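Local atomic coordinates of polyketide biosynthesis 3-hydroxy-3-methylglutaryl-ACP synthase PksG (Bacillus subtilis, PDB entry 4YXT), a protein that catalyses the aldol condensation of an acetyl group carried by the acyl carrier protein AcpK with a beta-ketothioester polyketide intermediate during biosynthesis of the antibiotic bacillaene. Residues A[118-122]-A[332-336]; A[2-8]-A[175-181]; A[189-194]-A[230-235]; A[219-224]-A[323-327]; A[245-249]-A[309-315]. The protein carries 1 engineered substitution. All blocks are in the same frame, centred on the assembly; numbering follows the deposited sequence.

All five contacts reach one mixed sheet, in which strands 170-178, 5-12, 184-195, 331-339, 319-327 and 246-249 lie side by side in that order. Contact 2 joins the first two of these; helix 116-130 packs on the sheet in contact 1, helix 213-234 in contacts 3 and 4, and helix 301-312 in contact 5. The centres of contacts 1, 3 and 4 lie 11 to 13 Å apart, and those of contacts 2 and 4 about 24 Å. Along the chain contact 2 closes before contacts 3, 4 and 5 open, while contact 1 encloses these three. Helices on both faces thus fit the layered thiolase-like fold; contacts 1 and 3 also touch the second subunit.

Contact 1 of 5, residues A[118-122]-A[332-336]; sequences TAGFQ and SEFYS
Helix 118-122 crosses strand 332-336 at 51°, the axes of the two short segments 10.3 Å apart, so that side chains alone bridge the gap; the closest CA atoms, of Thr-118 and Glu-333, are still 7.9 Å apart. Thr-118 (chi1 m) opens the contact: its OG1 shares a hydrogen bond with Tyr-335 OH at 3.1 Å, and its CG2 stands 3.9 Å from Glu-333 OE2. Extended strand geometry turns Glu-333 (chi1 t) and Tyr-335 (chi1 p) toward the helix, while Phe-334 between them points to the other face, where helix 213-234 packs. One turn of a buried helix laid on a strand of the large mixed sheet is the helix-on-sheet layering of the thiolase-like fold, the side chain of Thr-118 lying about 8 Å from those of Cys-114 and His-250, by similarity the acyl-thioester and proton-transfer residues. Phe-121 (chi1 t) follows, its CE2 3.8 Å from Tyr-335 CE2 in an apolar contact. Gln-122 (chi1 m, chi2 m) folds its amide over one face of the tyrosine ring, NE2 3.5 Å from Tyr-335 CD2 and also 3.5 Å from Glu-333 OE1. The carboxylate of Glu-333 has its salt bridge with Arg-106 of the second subunit and a hydrogen bond with Tyr-115.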
# COMPACT_ATOMS: atom_id res chain seq x y z
N THR A 118 -5.89 -7.54 5.29
CA THR A 118 -6.16 -6.98 6.60
C THR A 118 -5.71 -5.53 6.82
O THR A 118 -6.38 -4.72 7.54
CB THR A 118 -5.49 -7.90 7.64
OG1 THR A 118 -6.23 -9.12 7.69
CG2 THR A 118 -5.44 -7.27 9.00
N ALA A 119 -4.54 -5.22 6.31
CA ALA A 119 -3.98 -3.88 6.34
C ALA A 119 -5.02 -2.99 5.66
O ALA A 119 -5.52 -2.06 6.24
CB ALA A 119 -2.63 -3.82 5.61
N GLY A 120 -5.43 -3.36 4.47
CA GLY A 120 -6.49 -2.62 3.75
C GLY A 120 -7.74 -2.35 4.59
O GLY A 120 -8.20 -1.21 4.74
N PHE A 121 -8.28 -3.44 5.12
CA PHE A 121 -9.55 -3.42 5.84
C PHE A 121 -9.42 -2.65 7.13
O PHE A 121 -10.32 -1.90 7.47
CB PHE A 121 -9.99 -4.87 6.08
CG PHE A 121 -11.13 -5.03 7.04
CD1 PHE A 121 -12.41 -4.68 6.67
CD2 PHE A 121 -10.92 -5.55 8.29
CE1 PHE A 121 -13.46 -4.82 7.56
CE2 PHE A 121 -11.97 -5.71 9.20
CZ PHE A 121 -13.24 -5.36 8.81
N GLN A 122 -8.32 -2.80 7.85
CA GLN A 122 -8.12 -1.98 9.05
C GLN A 122 -8.06 -0.49 8.74
O GLN A 122 -8.60 0.35 9.52
CB GLN A 122 -6.90 -2.38 9.85
CG GLN A 122 -7.06 -3.67 10.55
CD GLN A 122 -8.31 -3.78 11.42
OE1 GLN A 122 -8.91 -2.77 11.85
NE2 GLN A 122 -8.69 -5.03 11.72
N SER A 332 1.36 -9.57 11.14
CA SER A 332 0.21 -10.36 11.48
C SER A 332 -0.74 -9.61 12.42
O SER A 332 -0.39 -8.59 12.99
CB SER A 332 0.64 -11.70 12.11
OG SER A 332 1.33 -11.58 13.33
N GLU A 333 -1.97 -10.10 12.53
CA GLU A 333 -2.97 -9.46 13.35
C GLU A 333 -4.12 -10.42 13.72
O GLU A 333 -4.58 -11.18 12.88
CB GLU A 333 -3.57 -8.23 12.67
CG GLU A 333 -4.52 -7.37 13.57
CD GLU A 333 -4.77 -5.92 13.04
OE1 GLU A 333 -5.67 -5.21 13.56
OE2 GLU A 333 -4.08 -5.45 12.11
N PHE A 334 -4.59 -10.31 14.97
CA PHE A 334 -5.75 -11.01 15.41
C PHE A 334 -6.77 -9.98 15.79
O PHE A 334 -6.49 -9.10 16.56
CB PHE A 334 -5.44 -11.90 16.61
CG PHE A 334 -6.60 -12.69 17.08
CD1 PHE A 334 -7.44 -12.19 18.07
CD2 PHE A 334 -6.87 -13.93 16.53
CE1 PHE A 334 -8.53 -12.92 18.48
CE2 PHE A 334 -7.97 -14.68 16.95
CZ PHE A 334 -8.81 -14.17 17.90
N TYR A 335 -7.98 -10.15 15.29
CA TYR A 335 -9.04 -9.25 15.63
C TYR A 335 -10.37 -9.98 15.54
O TYR A 335 -10.43 -11.12 15.09
CB TYR A 335 -9.05 -8.07 14.65
CG TYR A 335 -9.01 -8.41 13.17
CD1 TYR A 335 -7.90 -8.96 12.58
CD2 TYR A 335 -10.12 -8.14 12.36
CE1 TYR A 335 -7.86 -9.23 11.22
CE2 TYR A 335 -10.09 -8.41 11.01
CZ TYR A 335 -8.97 -8.95 10.45
OH TYR A 335 -8.96 -9.17 9.10
N SER A 336 -11.43 -9.31 15.95
CA SER A 336 -12.71 -9.96 16.14
C SER A 336 -13.81 -9.06 15.68
O SER A 336 -13.61 -7.85 15.52
CB SER A 336 -12.92 -10.31 17.61
OG SER A 336 -13.00 -9.14 18.37

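Contact 2 of 5, residues A[2-8]-A[175-181]; sequences VSAGIEA and VLVGENP
A classic beta bulge interrupts this antiparallel pairing: Glu-7 and Ala-8 both face Leu-176, shifting the register by one residue. Glu-7 N, at phi/psi -90/-32, donates a hydrogen bond to Leu-176 O (3.0 Å), and Leu-176 N donates one to Ala-8 O (3.0 Å). Before the bulge, Ile-6 and Val-177 form a non-hydrogen-bonded pair, CA atoms 4.7 Å apart; Gly-5 and Gly-178 form a hydrogen-bonded one, with Gly-178 N to Gly-5 O at 3.0 Å and a weak Gly-5 N to Gly-178 O at 3.4 Å. The Glu-7 side chain (m, t) runs back over Gly-178, where a CB would collide with OE2, and OE2 accepts a hydrogen bond from Asn-180 N at 2.8 Å; its OE1 makes a salt bridge with Lys-137. Pro-181 folds over Gly-5, its CB 3.4 Å from Gly-5 C. On the Ile-6 face, Ile-6 CG1 meets Val-175 CG1 at 3.6 Å. Strand 5-12 lies between strands 170-178 and 184-195, and Ile-6 packs against Phe-121 of helix 116-130 and Leu-306 of helix 301-312.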
# COMPACT_ATOMS: atom_id res chain seq x y z
N VAL A 2 -19.67 5.66 16.16
CA VAL A 2 -20.14 5.02 14.93
C VAL A 2 -19.74 3.53 14.84
O VAL A 2 -18.71 3.14 15.36
CB VAL A 2 -19.60 5.78 13.70
CG1 VAL A 2 -18.11 5.55 13.58
CG2 VAL A 2 -20.29 5.37 12.42
N SER A 3 -20.58 2.71 14.21
CA SER A 3 -20.27 1.31 14.01
C SER A 3 -19.43 1.25 12.75
O SER A 3 -19.60 2.11 11.87
CB SER A 3 -21.53 0.47 13.83
OG SER A 3 -22.40 0.57 14.95
N ALA A 4 -18.56 0.23 12.67
CA ALA A 4 -17.73 0.00 11.47
C ALA A 4 -17.51 -1.48 11.16
O ALA A 4 -17.39 -2.32 12.04
CB ALA A 4 -16.41 0.76 11.59
N GLY A 5 -17.50 -1.77 9.88
CA GLY A 5 -17.03 -3.02 9.37
C GLY A 5 -17.71 -3.38 8.09
O GLY A 5 -17.98 -2.51 7.28
N ILE A 6 -17.99 -4.66 7.91
CA ILE A 6 -18.38 -5.17 6.60
C ILE A 6 -19.91 -5.07 6.39
O ILE A 6 -20.67 -5.66 7.13
CB ILE A 6 -17.87 -6.63 6.38
CG1 ILE A 6 -16.36 -6.73 6.61
CG2 ILE A 6 -18.29 -7.17 5.04
CD1 ILE A 6 -15.77 -8.14 6.46
N GLU A 7 -20.32 -4.35 5.35
CA GLU A 7 -21.71 -4.32 4.88
C GLU A 7 -21.94 -5.42 3.85
O GLU A 7 -23.01 -5.99 3.76
CB GLU A 7 -22.04 -2.94 4.29
CG GLU A 7 -21.84 -1.86 5.33
CD GLU A 7 -22.32 -0.49 4.87
OE1 GLU A 7 -22.44 -0.26 3.66
OE2 GLU A 7 -22.57 0.35 5.73
N ALA A 8 -20.93 -5.75 3.07
CA ALA A 8 -21.16 -6.74 2.06
C ALA A 8 -19.78 -7.25 1.63
O ALA A 8 -18.83 -6.51 1.72
CB ALA A 8 -21.92 -6.10 0.91
N VAL A 175 -14.57 -6.33 -0.36
CA VAL A 175 -15.22 -6.08 0.90
C VAL A 175 -15.63 -4.60 0.93
O VAL A 175 -14.76 -3.73 0.85
CB VAL A 175 -14.23 -6.34 2.07
CG1 VAL A 175 -14.83 -5.95 3.41
CG2 VAL A 175 -13.72 -7.78 2.17
N LEU A 176 -16.93 -4.33 1.09
CA LEU A 176 -17.50 -3.02 1.28
C LEU A 176 -17.62 -2.69 2.74
O LEU A 176 -18.24 -3.41 3.47
CB LEU A 176 -18.91 -2.99 0.69
CG LEU A 176 -19.59 -1.61 0.64
CD1 LEU A 176 -19.01 -0.69 -0.43
CD2 LEU A 176 -21.09 -1.81 0.42
N VAL A 177 -17.04 -1.58 3.15
CA VAL A 177 -16.87 -1.24 4.53
C VAL A 177 -17.64 0.06 4.74
O VAL A 177 -17.58 1.02 3.91
CB VAL A 177 -15.37 -1.07 4.88
CG1 VAL A 177 -15.17 -0.68 6.33
CG2 VAL A 177 -14.58 -2.35 4.57
N GLY A 178 -18.40 0.10 5.83
CA GLY A 178 -19.35 1.17 6.04
C GLY A 178 -19.87 1.30 7.45
O GLY A 178 -19.42 0.60 8.37
N GLU A 179 -20.83 2.21 7.61
CA GLU A 179 -21.35 2.51 8.93
C GLU A 179 -22.50 1.60 9.36
O GLU A 179 -22.86 1.61 10.51
CB GLU A 179 -21.74 4.00 9.00
CG GLU A 179 -20.58 4.95 8.65
CD GLU A 179 -21.03 6.40 8.62
OE1 GLU A 179 -22.25 6.61 8.77
OE2 GLU A 179 -20.19 7.32 8.47
N ASN A 180 -23.02 0.75 8.49
CA ASN A 180 -24.03 -0.25 8.88
C ASN A 180 -23.60 -1.70 8.67
O ASN A 180 -24.15 -2.38 7.83
CB ASN A 180 -25.36 -0.03 8.14
CG ASN A 180 -26.46 -0.96 8.63
OD1 ASN A 180 -26.46 -1.37 9.82
ND2 ASN A 180 -27.38 -1.34 7.73
N PRO A 181 -22.64 -2.19 9.46
CA PRO A 181 -21.95 -3.44 9.16
C PRO A 181 -22.67 -4.72 9.68
O PRO A 181 -22.27 -5.34 10.69
CB PRO A 181 -20.61 -3.21 9.86
CG PRO A 181 -21.02 -2.49 11.10
CD PRO A 181 -22.02 -1.50 10.61

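Contact 3 of 5, residues A[189-194]-A[230-235]; sequences GANGYY and EYQKRV
Arg-234 and Glu-230, on the last turn of helix 213-234, have the most surface buried here, followed closely by Tyr-231. Strand 190-194 and helix segment 230-234 run at 143° with axes just 6.3 Å apart, because Gly-192 offers no side chain: its CA lies 3.6 Å from both Tyr-231 N and Glu-230 CB, where a CB would clash. The Glu-230 side chain (m, m) reaches along the strand, its CG 4.2 Å from Tyr-193 O. Arg-234 (m, t, t) stretches back over the strand, its CD 3.1 Å from Asn-191 O. One guanidinium face lies against the Tyr-193 ring, and Tyr-193 OH is 3.5 Å from Arg-234 NH1. A water accepts from Arg-234 NH1 at 2.8 Å and donates to Gly-189 O at 2.5 Å. Tyr-231 (chi1 t) brings CE2 at its ring edge 3.3 Å from Ala-190 O and 3.7 Å from Ala-190 CB; Tyr-231 OH is hydrogen-bonded to Ser-336 OG. The helix belongs to the layer on one face of the sheet in the thiolase-like fold, here at the dimer interface. Arg-234 makes a salt bridge with Glu-75 and a hydrogen bond with Ser-133 of the second subunit, and Tyr-193 OH is hydrogen-bonded to the same Glu-75, so the chemistry pairs close apolar and backbone contact within the chain with a charged, hydrogen-bonded subunit interface.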
# COMPACT_ATOMS: atom_id res chain seq x y z
N GLY A 189 -10.73 -1.50 18.44
CA GLY A 189 -9.51 -1.50 19.26
C GLY A 189 -9.13 -2.87 19.79
O GLY A 189 -8.11 -3.03 20.44
N ALA A 190 -9.97 -3.85 19.51
CA ALA A 190 -9.78 -5.25 19.88
C ALA A 190 -8.90 -5.92 18.80
O ALA A 190 -9.41 -6.61 17.88
CB ALA A 190 -11.12 -5.95 19.97
N ASN A 191 -7.61 -5.64 18.90
CA ASN A 191 -6.61 -5.90 17.82
C ASN A 191 -5.27 -6.22 18.46
O ASN A 191 -4.76 -5.41 19.24
CB ASN A 191 -6.40 -4.64 16.92
CG ASN A 191 -7.68 -4.18 16.26
OD1 ASN A 191 -7.98 -4.52 15.12
ND2 ASN A 191 -8.48 -3.44 17.00
N GLY A 192 -4.69 -7.36 18.12
CA GLY A 192 -3.34 -7.66 18.50
C GLY A 192 -2.55 -7.85 17.23
O GLY A 192 -2.69 -8.87 16.56
N TYR A 193 -1.74 -6.84 16.88
CA TYR A 193 -0.91 -6.91 15.67
C TYR A 193 0.54 -7.12 16.08
O TYR A 193 0.96 -6.70 17.16
CB TYR A 193 -1.07 -5.63 14.80
CG TYR A 193 -1.40 -4.32 15.54
CD1 TYR A 193 -2.67 -3.74 15.46
CD2 TYR A 193 -0.43 -3.63 16.31
CE1 TYR A 193 -2.98 -2.55 16.12
CE2 TYR A 193 -0.75 -2.42 16.96
CZ TYR A 193 -2.04 -1.86 16.84
OH TYR A 193 -2.40 -0.65 17.51
N TYR A 194 1.32 -7.77 15.21
CA TYR A 194 2.63 -8.17 15.57
C TYR A 194 3.44 -8.43 14.28
O TYR A 194 2.92 -9.03 13.33
CB TYR A 194 2.52 -9.42 16.48
CG TYR A 194 3.84 -10.07 16.89
CD1 TYR A 194 4.61 -9.57 17.95
CD2 TYR A 194 4.28 -11.20 16.23
CE1 TYR A 194 5.80 -10.18 18.31
CE2 TYR A 194 5.45 -11.82 16.59
CZ TYR A 194 6.22 -11.31 17.61
OH TYR A 194 7.40 -11.98 17.88
N GLU A 230 -1.34 -10.39 22.36
CA GLU A 230 -1.50 -8.92 22.28
C GLU A 230 -2.99 -8.49 22.42
O GLU A 230 -3.34 -7.58 23.20
CB GLU A 230 -0.86 -8.36 21.02
CG GLU A 230 0.63 -8.67 20.87
CD GLU A 230 1.56 -7.70 21.64
OE1 GLU A 230 1.05 -6.89 22.49
OE2 GLU A 230 2.80 -7.75 21.39
N TYR A 231 -3.87 -9.19 21.71
CA TYR A 231 -5.32 -8.95 21.81
C TYR A 231 -5.83 -9.04 23.24
O TYR A 231 -6.58 -8.19 23.68
CB TYR A 231 -6.02 -9.98 20.97
CG TYR A 231 -7.52 -9.90 20.91
CD1 TYR A 231 -8.28 -10.55 21.87
CD2 TYR A 231 -8.19 -9.28 19.85
CE1 TYR A 231 -9.65 -10.54 21.83
CE2 TYR A 231 -9.57 -9.26 19.80
CZ TYR A 231 -10.29 -9.90 20.80
OH TYR A 231 -11.65 -9.98 20.81
N GLN A 232 -5.43 -10.10 23.92
CA GLN A 232 -5.74 -10.31 25.34
C GLN A 232 -5.24 -9.18 26.23
O GLN A 232 -5.92 -8.74 27.14
CB GLN A 232 -5.07 -11.61 25.84
CG GLN A 232 -5.77 -12.88 25.45
CD GLN A 232 -5.26 -14.07 26.24
OE1 GLN A 232 -4.07 -14.34 26.28
NE2 GLN A 232 -6.16 -14.77 26.88
N LYS A 233 -4.03 -8.72 25.97
CA LYS A 233 -3.53 -7.61 26.77
C LYS A 233 -4.43 -6.39 26.61
O LYS A 233 -4.56 -5.64 27.53
CB LYS A 233 -2.07 -7.30 26.47
CG LYS A 233 -1.17 -8.50 26.71
CD LYS A 233 0.31 -8.15 26.69
CE LYS A 233 1.14 -9.37 27.06
NZ LYS A 233 2.36 -8.98 27.83
N ARG A 234 -5.09 -6.24 25.45
CA ARG A 234 -6.00 -5.14 25.20
C ARG A 234 -7.48 -5.43 25.55
O ARG A 234 -8.26 -4.51 25.72
CB ARG A 234 -5.89 -4.74 23.73
CG ARG A 234 -4.60 -3.98 23.43
CD ARG A 234 -4.26 -4.00 21.94
NE ARG A 234 -2.98 -3.40 21.65
CZ ARG A 234 -2.76 -2.20 21.09
NH1 ARG A 234 -3.73 -1.38 20.69
NH2 ARG A 234 -1.51 -1.83 20.91
N VAL A 235 -7.85 -6.71 25.63
CA VAL A 235 -9.24 -7.11 25.77
C VAL A 235 -9.37 -8.05 26.99
O VAL A 235 -9.42 -9.29 26.87
CB VAL A 235 -9.76 -7.78 24.49
CG1 VAL A 235 -11.23 -8.14 24.67
CG2 VAL A 235 -9.55 -6.88 23.26
O HOH W 1 -6.54 -1.13 20.98

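Contact 4 of 5, residues A[219-224]-A[323-327]; sequences SYLDCC and CFSYG
Strand 323-327 runs at 143° to helix 219-224, their short-segment axes 9.0 Å apart, and the alternation of the strand sends Phe-324 and Tyr-326 to the helix and Ser-325 away from it. The nearest CA pairs are Cys-224 with Phe-324 (6.8 Å) and Tyr-220 with Tyr-326 (6.4 Å). Phe-324, chi1 t, directs its ring edge at the face of Tyr-220 in a T-shaped pair, centroids 5.2 Å apart and planes at 79°. Cys-224 (chi1 t) lies over one face of the phenylalanine, its CB in a CH-pi contact and its SG 4.1 Å from the centroid of the Phe-324 ring. Tyr-326, likewise chi1 t, receives Tyr-220 CA over its ring face, 4.0 Å from the centroid, while Cys-223 SG sits at its edge, 3.8 Å from Tyr-326 CE2. Tyr-326 OH lies 2.7 Å from Ser-219 OG and is hydrogen-bonded to Asp-200. Tyr-220 (chi1 t) bonds the carbonyl of His-250 through its OH. This aromatic cluster joins helix to sheet beside the active site inferred by similarity to HMG-CoA synthases, the side chain of Tyr-220 about 4 Å from that of His-250 and that of Tyr-326 about 6 Å from that of Cys-114.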
# COMPACT_ATOMS: atom_id res chain seq x y z
N SER A 219 7.05 -19.19 11.74
CA SER A 219 6.66 -17.78 11.94
C SER A 219 5.13 -17.59 11.99
O SER A 219 4.58 -16.95 12.90
CB SER A 219 7.34 -16.86 10.95
OG SER A 219 7.13 -17.28 9.63
N TYR A 220 4.41 -18.22 11.09
CA TYR A 220 2.95 -18.28 11.21
C TYR A 220 2.49 -18.69 12.58
O TYR A 220 1.62 -18.06 13.14
CB TYR A 220 2.38 -19.25 10.17
CG TYR A 220 0.88 -19.37 10.09
CD1 TYR A 220 0.14 -20.01 11.09
CD2 TYR A 220 0.20 -18.85 8.98
CE1 TYR A 220 -1.26 -20.17 10.96
CE2 TYR A 220 -1.18 -19.00 8.86
CZ TYR A 220 -1.91 -19.64 9.84
OH TYR A 220 -3.26 -19.75 9.72
N LEU A 221 3.05 -19.77 13.12
CA LEU A 221 2.60 -20.26 14.44
C LEU A 221 3.05 -19.36 15.57
O LEU A 221 2.25 -19.03 16.49
CB LEU A 221 3.11 -21.68 14.69
CG LEU A 221 2.52 -22.76 13.82
CD1 LEU A 221 3.36 -24.05 13.94
CD2 LEU A 221 1.05 -23.00 14.14
N ASP A 222 4.29 -18.90 15.52
CA ASP A 222 4.69 -17.88 16.50
C ASP A 222 3.77 -16.62 16.49
O ASP A 222 3.37 -16.14 17.58
CB ASP A 222 6.14 -17.52 16.31
CG ASP A 222 7.09 -18.71 16.60
OD1 ASP A 222 6.67 -19.70 17.27
OD2 ASP A 222 8.27 -18.65 16.13
N CYS A 223 3.38 -16.14 15.29
CA CYS A 223 2.51 -14.98 15.21
C CYS A 223 1.08 -15.31 15.65
O CYS A 223 0.42 -14.48 16.27
CB CYS A 223 2.47 -14.32 13.84
SG CYS A 223 4.00 -13.60 13.14
N CYS A 224 0.60 -16.51 15.31
CA CYS A 224 -0.71 -16.93 15.81
C CYS A 224 -0.81 -16.81 17.36
O CYS A 224 -1.79 -16.25 17.90
CB CYS A 224 -1.01 -18.34 15.33
SG CYS A 224 -2.73 -18.69 15.55
N CYS A 323 -10.51 -13.56 14.10
CA CYS A 323 -9.77 -13.64 12.84
C CYS A 323 -8.27 -13.47 13.01
O CYS A 323 -7.82 -12.49 13.58
CB CYS A 323 -10.23 -12.55 11.90
SG CYS A 323 -11.93 -12.62 11.29
N PHE A 324 -7.50 -14.37 12.40
CA PHE A 324 -6.06 -14.32 12.45
C PHE A 324 -5.53 -14.13 11.08
O PHE A 324 -5.72 -14.97 10.27
CB PHE A 324 -5.47 -15.61 12.99
CG PHE A 324 -3.98 -15.68 12.89
CD1 PHE A 324 -3.19 -14.77 13.60
CD2 PHE A 324 -3.37 -16.60 12.09
CE1 PHE A 324 -1.80 -14.80 13.51
CE2 PHE A 324 -1.99 -16.65 11.98
CZ PHE A 324 -1.20 -15.74 12.69
N SER A 325 -4.77 -13.06 10.87
CA SER A 325 -4.10 -12.78 9.59
C SER A 325 -2.58 -12.92 9.68
O SER A 325 -1.94 -12.51 10.67
CB SER A 325 -4.46 -11.32 9.20
OG SER A 325 -3.66 -10.78 8.17
N TYR A 326 -1.99 -13.45 8.60
CA TYR A 326 -0.56 -13.60 8.53
C TYR A 326 -0.10 -13.26 7.14
O TYR A 326 -0.65 -13.72 6.18
CB TYR A 326 -0.11 -15.03 8.80
CG TYR A 326 1.42 -15.18 8.68
CD1 TYR A 326 2.01 -15.73 7.56
CD2 TYR A 326 2.27 -14.74 9.71
CE1 TYR A 326 3.40 -15.83 7.46
CE2 TYR A 326 3.65 -14.83 9.60
CZ TYR A 326 4.20 -15.38 8.47
OH TYR A 326 5.56 -15.42 8.38
N GLY A 327 0.98 -12.54 7.06
CA GLY A 327 1.68 -12.47 5.82
C GLY A 327 3.14 -12.66 6.07
O GLY A 327 3.68 -12.21 7.08

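Contact 5 of 5, residues A[245-249]-A[309-315]; sequences QYLAY and TIDQGRF
Arg-314 N donates a hydrogen bond to Tyr-246 OH at 2.6 Å, with an N-H...O angle of 161°. It is made possible by the m rotamer of Tyr-246, which lays the phenol ring across the C-terminal end of helix 309-312 from strand 246-249. Gly-313, the first residue to leave helical phi/psi (-92/-179), passes close to that hydroxyl, its C 3.6 Å from Tyr-246 OH; a CB there would crowd the ring and clash with Thr-309 O. The chain then runs extended through Arg-314, whose CB lies 3.4 Å from Tyr-246 OH. The strand belongs to the sheet through its pairing with strand 319-327, and helix 301-312 leads into that same strand, so the contact sets the end of the helix and the chain after it against strand 246-249 in a layered alpha/beta fold. In van der Waals contact, Thr-309 (chi1 m) sets CG2 3.6 Å from Tyr-246 CB; its hydroxyl bonds Ala-305 O in its own helix. Aromatic contact comes from Phe-315, m at chi1, whose CZ is 3.7 Å from Tyr-246 CE2; the ring centroids lie 5.2 Å apart with planes inclined at 31°, and Phe-315 also touches Ile-321 of strand 319-327.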
# COMPACT_ATOMS: atom_id res chain seq x y z
N GLN A 245 -17.24 -17.78 18.73
CA GLN A 245 -18.03 -18.93 18.29
C GLN A 245 -17.44 -19.55 17.04
O GLN A 245 -17.68 -20.71 16.80
CB GLN A 245 -19.45 -18.52 18.03
CG GLN A 245 -20.23 -18.26 19.33
CD GLN A 245 -19.91 -16.93 19.98
OE1 GLN A 245 -19.88 -15.88 19.32
NE2 GLN A 245 -19.73 -16.95 21.31
N TYR A 246 -16.72 -18.78 16.21
CA TYR A 246 -15.97 -19.35 15.05
C TYR A 246 -14.62 -18.69 14.99
O TYR A 246 -14.41 -17.63 15.61
CB TYR A 246 -16.71 -19.07 13.77
CG TYR A 246 -18.08 -19.72 13.68
CD1 TYR A 246 -18.21 -21.05 13.30
CD2 TYR A 246 -19.25 -19.00 14.02
CE1 TYR A 246 -19.44 -21.67 13.21
CE2 TYR A 246 -20.49 -19.60 13.93
CZ TYR A 246 -20.57 -20.94 13.53
OH TYR A 246 -21.74 -21.58 13.42
N LEU A 247 -13.72 -19.28 14.20
CA LEU A 247 -12.40 -18.77 14.06
C LEU A 247 -12.10 -18.83 12.61
O LEU A 247 -12.44 -19.81 11.93
CB LEU A 247 -11.36 -19.58 14.88
CG LEU A 247 -11.41 -19.38 16.40
CD1 LEU A 247 -10.62 -20.48 17.11
CD2 LEU A 247 -10.79 -18.05 16.78
N ALA A 248 -11.47 -17.77 12.11
CA ALA A 248 -11.08 -17.80 10.73
C ALA A 248 -9.64 -17.52 10.70
O ALA A 248 -9.14 -16.69 11.46
CB ALA A 248 -11.85 -16.75 9.94
N TYR A 249 -8.92 -18.19 9.81
CA TYR A 249 -7.50 -17.96 9.78
C TYR A 249 -7.05 -17.73 8.32
O TYR A 249 -7.73 -18.19 7.37
CB TYR A 249 -6.73 -19.17 10.26
CG TYR A 249 -7.01 -19.69 11.60
CD1 TYR A 249 -6.08 -19.51 12.65
CD2 TYR A 249 -8.15 -20.43 11.83
CE1 TYR A 249 -6.30 -20.06 13.89
CE2 TYR A 249 -8.40 -20.97 13.09
CZ TYR A 249 -7.47 -20.80 14.11
OH TYR A 249 -7.75 -21.37 15.33
N THR A 309 -16.96 -18.95 6.50
CA THR A 309 -17.53 -19.11 7.84
C THR A 309 -18.95 -18.54 7.94
O THR A 309 -19.88 -19.13 8.58
CB THR A 309 -16.67 -18.39 8.92
OG1 THR A 309 -15.36 -18.99 9.02
CG2 THR A 309 -17.35 -18.40 10.27
N ILE A 310 -19.12 -17.38 7.31
CA ILE A 310 -20.41 -16.73 7.28
C ILE A 310 -21.41 -17.48 6.42
O ILE A 310 -22.51 -17.62 6.84
CB ILE A 310 -20.33 -15.24 6.87
CG1 ILE A 310 -19.56 -14.46 7.95
CG2 ILE A 310 -21.74 -14.66 6.74
CD1 ILE A 310 -18.97 -13.17 7.49
N ASP A 311 -21.04 -17.98 5.24
CA ASP A 311 -21.98 -18.77 4.44
C ASP A 311 -22.28 -20.15 5.06
O ASP A 311 -23.41 -20.58 5.06
CB ASP A 311 -21.51 -18.93 2.98
CG ASP A 311 -21.79 -17.68 2.12
OD1 ASP A 311 -22.27 -16.65 2.66
OD2 ASP A 311 -21.52 -17.71 0.89
N GLN A 312 -21.28 -20.82 5.62
CA GLN A 312 -21.44 -22.22 6.02
C GLN A 312 -21.77 -22.42 7.47
O GLN A 312 -22.23 -23.48 7.84
CB GLN A 312 -20.21 -23.03 5.62
CG GLN A 312 -19.83 -22.86 4.16
CD GLN A 312 -20.87 -23.39 3.20
OE1 GLN A 312 -21.15 -22.79 2.14
NE2 GLN A 312 -21.45 -24.53 3.55
N GLY A 313 -21.63 -21.38 8.29
CA GLY A 313 -21.78 -21.54 9.73
C GLY A 313 -23.19 -21.28 10.17
O GLY A 313 -24.03 -21.02 9.37
N ARG A 314 -23.44 -21.37 11.47
CA ARG A 314 -24.79 -21.22 12.04
C ARG A 314 -24.95 -19.86 12.70
O ARG A 314 -24.25 -19.55 13.66
CB ARG A 314 -25.05 -22.33 13.08
CG ARG A 314 -26.47 -22.28 13.68
CD ARG A 314 -26.75 -23.37 14.69
NE ARG A 314 -26.40 -24.71 14.22
CZ ARG A 314 -26.49 -25.81 14.96
NH1 ARG A 314 -26.96 -25.75 16.22
NH2 ARG A 314 -26.16 -26.99 14.46
N PHE A 315 -25.86 -19.04 12.19
CA PHE A 315 -26.08 -17.68 12.72
C PHE A 315 -27.52 -17.40 13.06
O PHE A 315 -28.13 -16.46 12.54
CB PHE A 315 -25.52 -16.64 11.75
CG PHE A 315 -24.02 -16.66 11.69
CD1 PHE A 315 -23.26 -15.90 12.56
CD2 PHE A 315 -23.38 -17.51 10.83
CE1 PHE A 315 -21.86 -15.97 12.55
CE2 PHE A 315 -22.00 -17.57 10.79
CZ PHE A 315 -21.23 -16.79 11.63